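Local coordinates for UPF0255 protein frsA (Vibrio vulnificus, PDB 4I4C) that probably hydrolyses carboxylic esters as a serine esterase of the alpha/beta-hydrolase clan, although its physiological role is not firmly established, at residues Gln60-Pro64 / Ile65-Gln69; Phe256-Pro259 / Tyr260-His263; Met91-His94 / Ser95-Ala99. All coordinates share one frame; numbering follows the deposited sequence.

Interaction 1 of 3, residues Gln60-Pro64 / Ile65-Gln69; sequences QGVDP and IEQEQ
Asp63 and Glu66 meet where a short loop turns into helix 64-75, and the motif is an N-cap: Asp63 stands just before the first helical residue, Pro64. Two backbone bonds start the helix, Gln67 N to Asp63 O (3.0 Å) and Glu68 N to Pro64 O (3.1 Å). Upstream, Gly61 ends helix 54-60 in a Schellman motif with positive phi (133°), so 60-64 links two helices with one closing turn and one cap. The cap itself is the Asp63 carboxylate; a chi1 of 173° sets its CG beside the carbonyl carbon, which carries OD2 to the N-H groups of the first turn. There OD2 accepts from Glu66 N (2.9 Å) through its anti lone pair, and the partial positive charge of the helix start would favour the carboxylate form. Glu66 reaches back alongside Asp63, its CG 3.5 Å from Asp63 OD2, while its OE1 ends 4.5 Å from OD2. A water donates to Glu66 OE1 and accepts from Asp63 N, joining the side chain to the cap residue's backbone, and OE1 also makes a weak hydrogen bond with His109 NE2. On the buried side Val62 CG1 packs at 3.7 Å against Gln67 CB, the two side chains crossing at about a right angle, with Trp57 of the preceding helix against both. Glu68, its chain bent at chi2, pairs with Arg54 in a salt bridge. A second water ties this end together, accepting from Gln67 NE2 and donating to both Pro64 O and Glu68 OE2.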
loop_
_atom_site.group_PDB
_atom_site.type_symbol
_atom_site.label_atom_id
_atom_site.label_comp_id
_atom_site.label_asym_id
_atom_site.label_seq_id
_atom_site.Cartn_x
_atom_site.Cartn_y
_atom_site.Cartn_z
ATOM N N GLN A 60 2.017 7.641 -8.584
ATOM C CA GLN A 60 2.921 7.774 -7.443
ATOM C C GLN A 60 4.230 8.522 -7.744
ATOM O O GLN A 60 4.919 8.964 -6.823
ATOM C CB GLN A 60 3.229 6.390 -6.855
ATOM C CG GLN A 60 2.008 5.732 -6.264
ATOM C CD GLN A 60 2.248 4.320 -5.789
ATOM O OE1 GLN A 60 2.249 3.388 -6.580
ATOM N NE2 GLN A 60 2.428 4.152 -4.482
ATOM N N GLY A 61 4.584 8.658 -9.017
ATOM C CA GLY A 61 5.717 9.492 -9.379
ATOM C C GLY A 61 6.746 8.936 -10.354
ATOM O O GLY A 61 7.678 9.646 -10.721
ATOM N N VAL A 62 6.595 7.680 -10.772
ATOM C CA VAL A 62 7.513 7.098 -11.739
ATOM C C VAL A 62 7.264 7.734 -13.098
ATOM O O VAL A 62 6.120 7.918 -13.498
ATOM C CB VAL A 62 7.309 5.568 -11.905
ATOM C CG1 VAL A 62 8.301 5.011 -12.917
ATOM C CG2 VAL A 62 7.452 4.859 -10.593
ATOM N N ASP A 63 8.335 8.067 -13.807
ATOM C CA ASP A 63 8.199 8.614 -15.148
ATOM C C ASP A 63 7.790 7.514 -16.111
ATOM O O ASP A 63 8.407 6.451 -16.121
ATOM C CB ASP A 63 9.521 9.224 -15.608
ATOM C CG ASP A 63 9.477 9.663 -17.060
ATOM O OD1 ASP A 63 8.961 10.772 -17.323
ATOM O OD2 ASP A 63 9.939 8.891 -17.936
ATOM N N PRO A 64 6.752 7.763 -16.924
ATOM C CA PRO A 64 6.208 6.762 -17.843
ATOM C C PRO A 64 7.241 6.228 -18.829
ATOM O O PRO A 64 7.221 5.029 -19.113
ATOM C CB PRO A 64 5.112 7.524 -18.594
ATOM C CG PRO A 64 5.391 8.966 -18.342
ATOM C CD PRO A 64 6.001 9.026 -16.990
ATOM N N ILE A 65 8.110 7.094 -19.341
ATOM C CA ILE A 65 9.108 6.677 -20.328
ATOM C C ILE A 65 10.132 5.735 -19.698
ATOM O O ILE A 65 10.478 4.705 -20.285
ATOM C CB ILE A 65 9.818 7.892 -20.992
ATOM C CG1 ILE A 65 8.787 8.850 -21.593
ATOM C CG2 ILE A 65 10.783 7.445 -22.068
ATOM C CD1 ILE A 65 7.969 8.245 -22.696
ATOM N N GLU A 66 10.614 6.086 -18.502
ATOM C CA GLU A 66 11.634 5.279 -17.823
ATOM C C GLU A 66 11.056 3.940 -17.355
ATOM O O GLU A 66 11.735 2.923 -17.365
ATOM C CB GLU A 66 12.224 6.032 -16.632
ATOM C CG GLU A 66 12.932 7.335 -16.988
ATOM C CD GLU A 66 13.270 8.170 -15.763
ATOM O OE1 GLU A 66 12.799 7.831 -14.654
ATOM O OE2 GLU A 66 14.005 9.169 -15.906
ATOM N N GLN A 67 9.790 3.956 -16.951
ATOM C CA GLN A 67 9.082 2.732 -16.593
ATOM C C GLN A 67 8.980 1.768 -17.780
ATOM O O GLN A 67 9.187 0.559 -17.633
ATOM C CB GLN A 67 7.683 3.066 -16.055
ATOM C CG GLN A 67 6.769 1.878 -15.956
ATOM C CD GLN A 67 5.550 2.144 -15.088
ATOM O OE1 GLN A 67 5.487 1.689 -13.949
ATOM N NE2 GLN A 67 4.575 2.873 -15.627
ATOM N N GLU A 68 8.662 2.300 -18.956
ATOM C CA GLU A 68 8.597 1.450 -20.141
ATOM C C GLU A 68 9.984 0.911 -20.485
ATOM O O GLU A 68 10.107 -0.243 -20.888
ATOM C CB GLU A 68 7.983 2.158 -21.352
ATOM C CG GLU A 68 6.471 2.424 -21.251
ATOM C CD GLU A 68 5.691 1.239 -20.685
ATOM O OE1 GLU A 68 6.017 0.069 -21.001
ATOM O OE2 GLU A 68 4.740 1.481 -19.919
ATOM N N GLN A 69 11.019 1.736 -20.327
ATOM C CA GLN A 69 12.393 1.267 -20.588
ATOM C C GLN A 69 12.736 0.110 -19.629
ATOM O O GLN A 69 13.335 -0.896 -20.035
ATOM C CB GLN A 69 13.409 2.408 -20.473
ATOM C CG GLN A 69 13.229 3.517 -21.532
ATOM C CD GLN A 69 14.214 4.668 -21.387
ATOM O OE1 GLN A 69 15.011 4.710 -20.451
ATOM N NE2 GLN A 69 14.160 5.613 -22.327
HETATM O O HOH W 1 10.844 7.578 -12.266
HETATM O O HOH W 2 4.778 3.605 -18.360
#

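Interaction 2 of 3, residues Phe256-Pro259 / Tyr260-His263; sequences FSIP and YVDH
The rings of Phe256 and His263 meet in an offset edge-to-face pair, centroids 4.9 Å apart and planes inclined at 61°. Phe256 turns its CD1-CE1 edge to one face of the imidazole: CD1 stands above the rim at 3.4 Å from His263 CD2. At the imidazole edge, in its plane, a water lies 2.6 Å from His263 ND1, and the same water donates to Ile258 O, linking the start of the turn to His263. A chi1 of 55° sets the histidine CG between its backbone N and carbonyl carbon, turning the imidazole toward Phe256. Farther round, the Tyr260 ring meets Ile258 obliquely, CD2 lying 4.0 Å from Ile258 CG2, and the phenol also makes a cation-pi contact with Lys169. Val261 CG2 sits 3.4 Å from Ile258 O and also meets Ile258 CB, both residues being buried. Tyr260 and Asp262 are joined through their backbones to His193 at the start of strand 193-199. Phe256 and Pro259 lie on the outside of the protein. The backbone of Ile258-Val261 forms a type I beta turn, here part of the surface connection from helix 246-254 to strand 261-262.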
loop_
_atom_site.group_PDB
_atom_site.type_symbol
_atom_site.label_atom_id
_atom_site.label_comp_id
_atom_site.label_asym_id
_atom_site.label_seq_id
_atom_site.Cartn_x
_atom_site.Cartn_y
_atom_site.Cartn_z
ATOM N N PHE A 256 -1.648 12.505 21.187
ATOM C CA PHE A 256 -1.783 13.403 22.335
ATOM C C PHE A 256 -0.431 13.896 22.817
ATOM O O PHE A 256 -0.305 15.028 23.282
ATOM C CB PHE A 256 -2.489 12.709 23.505
ATOM C CG PHE A 256 -3.922 12.370 23.237
ATOM C CD1 PHE A 256 -4.877 13.371 23.119
ATOM C CD2 PHE A 256 -4.321 11.047 23.122
ATOM C CE1 PHE A 256 -6.204 13.061 22.878
ATOM C CE2 PHE A 256 -5.651 10.727 22.881
ATOM C CZ PHE A 256 -6.593 11.738 22.761
ATOM N N SER A 257 0.574 13.030 22.726
ATOM C CA SER A 257 1.908 13.350 23.214
ATOM C C SER A 257 2.751 14.001 22.128
ATOM O O SER A 257 3.893 14.399 22.366
ATOM C CB SER A 257 2.603 12.084 23.711
ATOM O OG SER A 257 1.835 11.463 24.724
ATOM N N ILE A 258 2.193 14.097 20.926
ATOM C CA ILE A 258 2.910 14.734 19.835
ATOM C C ILE A 258 2.371 16.141 19.630
ATOM O O ILE A 258 1.245 16.323 19.155
ATOM C CB ILE A 258 2.831 13.909 18.541
ATOM C CG1 ILE A 258 3.384 12.507 18.791
ATOM C CG2 ILE A 258 3.608 14.596 17.421
ATOM C CD1 ILE A 258 3.244 11.596 17.621
ATOM N N PRO A 259 3.165 17.148 20.018
ATOM C CA PRO A 259 2.697 18.533 19.972
ATOM C C PRO A 259 2.719 19.123 18.565
ATOM O O PRO A 259 2.129 20.186 18.363
ATOM C CB PRO A 259 3.696 19.260 20.875
ATOM C CG PRO A 259 4.953 18.478 20.719
ATOM C CD PRO A 259 4.542 17.045 20.533
ATOM N N TYR A 260 3.384 18.463 17.612
ATOM C CA TYR A 260 3.424 18.977 16.243
ATOM C C TYR A 260 2.068 18.846 15.531
ATOM O O TYR A 260 1.815 19.522 14.533
ATOM C CB TYR A 260 4.523 18.298 15.420
ATOM C CG TYR A 260 5.902 18.330 16.059
ATOM C CD1 TYR A 260 6.605 19.524 16.190
ATOM C CD2 TYR A 260 6.501 17.162 16.524
ATOM C CE1 TYR A 260 7.864 19.552 16.776
ATOM C CE2 TYR A 260 7.759 17.179 17.110
ATOM C CZ TYR A 260 8.436 18.377 17.232
ATOM O OH TYR A 260 9.690 18.399 17.806
ATOM N N VAL A 261 1.202 17.979 16.044
ATOM C CA VAL A 261 -0.124 17.792 15.448
ATOM C C VAL A 261 -1.239 18.306 16.363
ATOM O O VAL A 261 -1.105 18.292 17.584
ATOM C CB VAL A 261 -0.397 16.309 15.073
ATOM C CG1 VAL A 261 0.594 15.823 14.000
ATOM C CG2 VAL A 261 -0.322 15.424 16.308
ATOM N N ASP A 262 -2.317 18.789 15.751
ATOM C CA ASP A 262 -3.542 19.134 16.466
ATOM C C ASP A 262 -4.354 17.867 16.587
ATOM O O ASP A 262 -4.999 17.461 15.628
ATOM C CB ASP A 262 -4.327 20.202 15.693
ATOM C CG ASP A 262 -5.713 20.486 16.293
ATOM O OD1 ASP A 262 -6.020 20.008 17.408
ATOM O OD2 ASP A 262 -6.506 21.198 15.635
ATOM N N HIS A 263 -4.336 17.245 17.768
ATOM C CA HIS A 263 -5.007 15.954 17.944
ATOM C C HIS A 263 -6.528 16.070 17.968
ATOM O O HIS A 263 -7.236 15.064 17.995
ATOM C CB HIS A 263 -4.498 15.207 19.184
ATOM C CG HIS A 263 -4.591 15.999 20.451
ATOM N ND1 HIS A 263 -3.535 16.735 20.947
ATOM C CD2 HIS A 263 -5.610 16.161 21.325
ATOM C CE1 HIS A 263 -3.905 17.319 22.074
ATOM N NE2 HIS A 263 -5.158 16.989 22.322
HETATM O O HOH W 3 -1.124 16.787 19.938
#

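Interaction 3 of 3, residues Met91-His94 / Ser95-Ala99; sequences MGYH and SGNWA
Gly92 and Asn97 touch across a tight loop, in which Asn97 N bonds to His94 O at 2.9 Å. This bond closes a type II beta turn, His94 to Asn97, with Gly96 at its positive-phi position; Tyr93 before it centres an inverse gamma turn, with a weak bond from His94 N to Gly92 O. Among side-chain hydrogen bonds, His94 NE2 donates to Met91 O at 2.8 Å, a bent bond (137°) that leaves the ring plane by 27°. A chi1 of 56° folds the imidazole back over the preceding residues to reach that carbonyl. Asn97 is the N-cap of helix 98-114: OD1 accepts from Tyr100 N, and ND2 donates to Val90 O. A tight contact brings Asn97 CB to 3.0 Å from Gly92 O, and the Tyr93 ring leans obliquely past Asn97 OD1 and the Ala99 carbonyl carbon. Tyr93 also stacks on Phe14 and meets Tyr100 edge-to-face. Since both ends of the buried Asn97 amide are bonded to backbone, its rotation is fixed, and one side chain both caps the helix and ties it to the chain entering the loop.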
loop_
_atom_site.group_PDB
_atom_site.type_symbol
_atom_site.label_atom_id
_atom_site.label_comp_id
_atom_site.label_asym_id
_atom_site.label_seq_id
_atom_site.Cartn_x
_atom_site.Cartn_y
_atom_site.Cartn_z
ATOM N N MET A 91 15.447 -15.324 -13.577
ATOM C CA MET A 91 16.045 -15.799 -12.334
ATOM C C MET A 91 17.424 -15.213 -12.038
ATOM O O MET A 91 18.329 -15.263 -12.886
ATOM C CB MET A 91 16.153 -17.320 -12.376
ATOM C CG MET A 91 14.822 -18.025 -12.580
ATOM S SD MET A 91 15.030 -19.821 -12.680
ATOM C CE MET A 91 15.437 -20.020 -14.401
ATOM N N GLY A 92 17.591 -14.682 -10.828
ATOM C CA GLY A 92 18.890 -14.207 -10.376
ATOM C C GLY A 92 19.102 -12.722 -10.584
ATOM O O GLY A 92 18.450 -12.119 -11.430
ATOM N N TYR A 93 20.021 -12.133 -9.818
ATOM C CA TYR A 93 20.201 -10.684 -9.806
ATOM C C TYR A 93 21.091 -10.229 -10.950
ATOM O O TYR A 93 22.298 -10.078 -10.779
ATOM C CB TYR A 93 20.782 -10.218 -8.460
ATOM C CG TYR A 93 20.827 -8.708 -8.293
ATOM C CD1 TYR A 93 22.025 -8.017 -8.345
ATOM C CD2 TYR A 93 19.661 -7.977 -8.089
ATOM C CE1 TYR A 93 22.062 -6.644 -8.198
ATOM C CE2 TYR A 93 19.691 -6.609 -7.937
ATOM C CZ TYR A 93 20.891 -5.948 -7.992
ATOM O OH TYR A 93 20.918 -4.582 -7.846
ATOM N N HIS A 94 20.486 -10.005 -12.112
ATOM C CA HIS A 94 21.218 -9.548 -13.298
ATOM C C HIS A 94 20.219 -9.109 -14.354
ATOM O O HIS A 94 19.012 -9.137 -14.103
ATOM C CB HIS A 94 22.126 -10.647 -13.858
ATOM C CG HIS A 94 21.414 -11.921 -14.192
ATOM N ND1 HIS A 94 21.118 -12.293 -15.485
ATOM C CD2 HIS A 94 20.963 -12.922 -13.403
ATOM C CE1 HIS A 94 20.503 -13.462 -15.477
ATOM N NE2 HIS A 94 20.397 -13.866 -14.226
ATOM N N SER A 95 20.721 -8.701 -15.518
ATOM C CA SER A 95 19.881 -8.142 -16.579
ATOM C C SER A 95 18.589 -8.943 -16.816
ATOM O O SER A 95 18.601 -10.173 -16.896
ATOM C CB SER A 95 20.674 -8.010 -17.875
ATOM O OG SER A 95 20.668 -9.225 -18.599
ATOM N N GLY A 96 17.464 -8.243 -16.892
ATOM C CA GLY A 96 16.194 -8.922 -17.093
ATOM C C GLY A 96 15.429 -9.226 -15.815
ATOM O O GLY A 96 14.215 -9.375 -15.844
ATOM N N ASN A 97 16.131 -9.329 -14.692
ATOM C CA ASN A 97 15.473 -9.603 -13.412
ATOM C C ASN A 97 14.692 -8.371 -12.951
ATOM O O ASN A 97 15.166 -7.249 -13.094
ATOM C CB ASN A 97 16.499 -10.045 -12.356
ATOM C CG ASN A 97 15.921 -10.102 -10.927
ATOM O OD1 ASN A 97 15.940 -9.112 -10.199
ATOM N ND2 ASN A 97 15.454 -11.272 -10.524
ATOM N N TRP A 98 13.496 -8.592 -12.404
ATOM C CA TRP A 98 12.617 -7.499 -11.992
ATOM C C TRP A 98 13.294 -6.586 -10.964
ATOM O O TRP A 98 13.417 -5.385 -11.187
ATOM C CB TRP A 98 11.308 -8.053 -11.426
ATOM C CG TRP A 98 10.394 -6.988 -10.876
ATOM C CD1 TRP A 98 10.459 -6.396 -9.647
ATOM C CD2 TRP A 98 9.272 -6.417 -11.540
ATOM N NE1 TRP A 98 9.450 -5.481 -9.511
ATOM C CE2 TRP A 98 8.705 -5.473 -10.663
ATOM C CE3 TRP A 98 8.686 -6.612 -12.800
ATOM C CZ2 TRP A 98 7.589 -4.719 -11.004
ATOM C CZ3 TRP A 98 7.580 -5.865 -13.141
ATOM C CH2 TRP A 98 7.033 -4.933 -12.239
ATOM N N ALA A 99 13.756 -7.164 -9.860
ATOM C CA ALA A 99 14.469 -6.378 -8.846
ATOM C C ALA A 99 15.691 -5.669 -9.419
ATOM O O ALA A 99 15.933 -4.516 -9.113
ATOM C CB ALA A 99 14.880 -7.243 -7.676
#

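Overall arrangement
From the N terminus the three contacts follow one another without nesting or crossing. Interaction 1 comes first, joining helix 54-60 to helix 64-75; its Gln60 also belongs to the pocket holding the polyether ligand. Interaction 3 follows, closing the loop that leads from helix 64-75 into helix 98-114. Its centre is about 18 Å from that of interaction 1, and helix 64-75 with the loop after it makes the sequence link between them. Interaction 2 comes last, between helix 246-254 and strand 261-262, shortly before strand 266-271 of the large mixed sheet. It lies across the chain's centre from interaction 3, with centres about 45 Å apart.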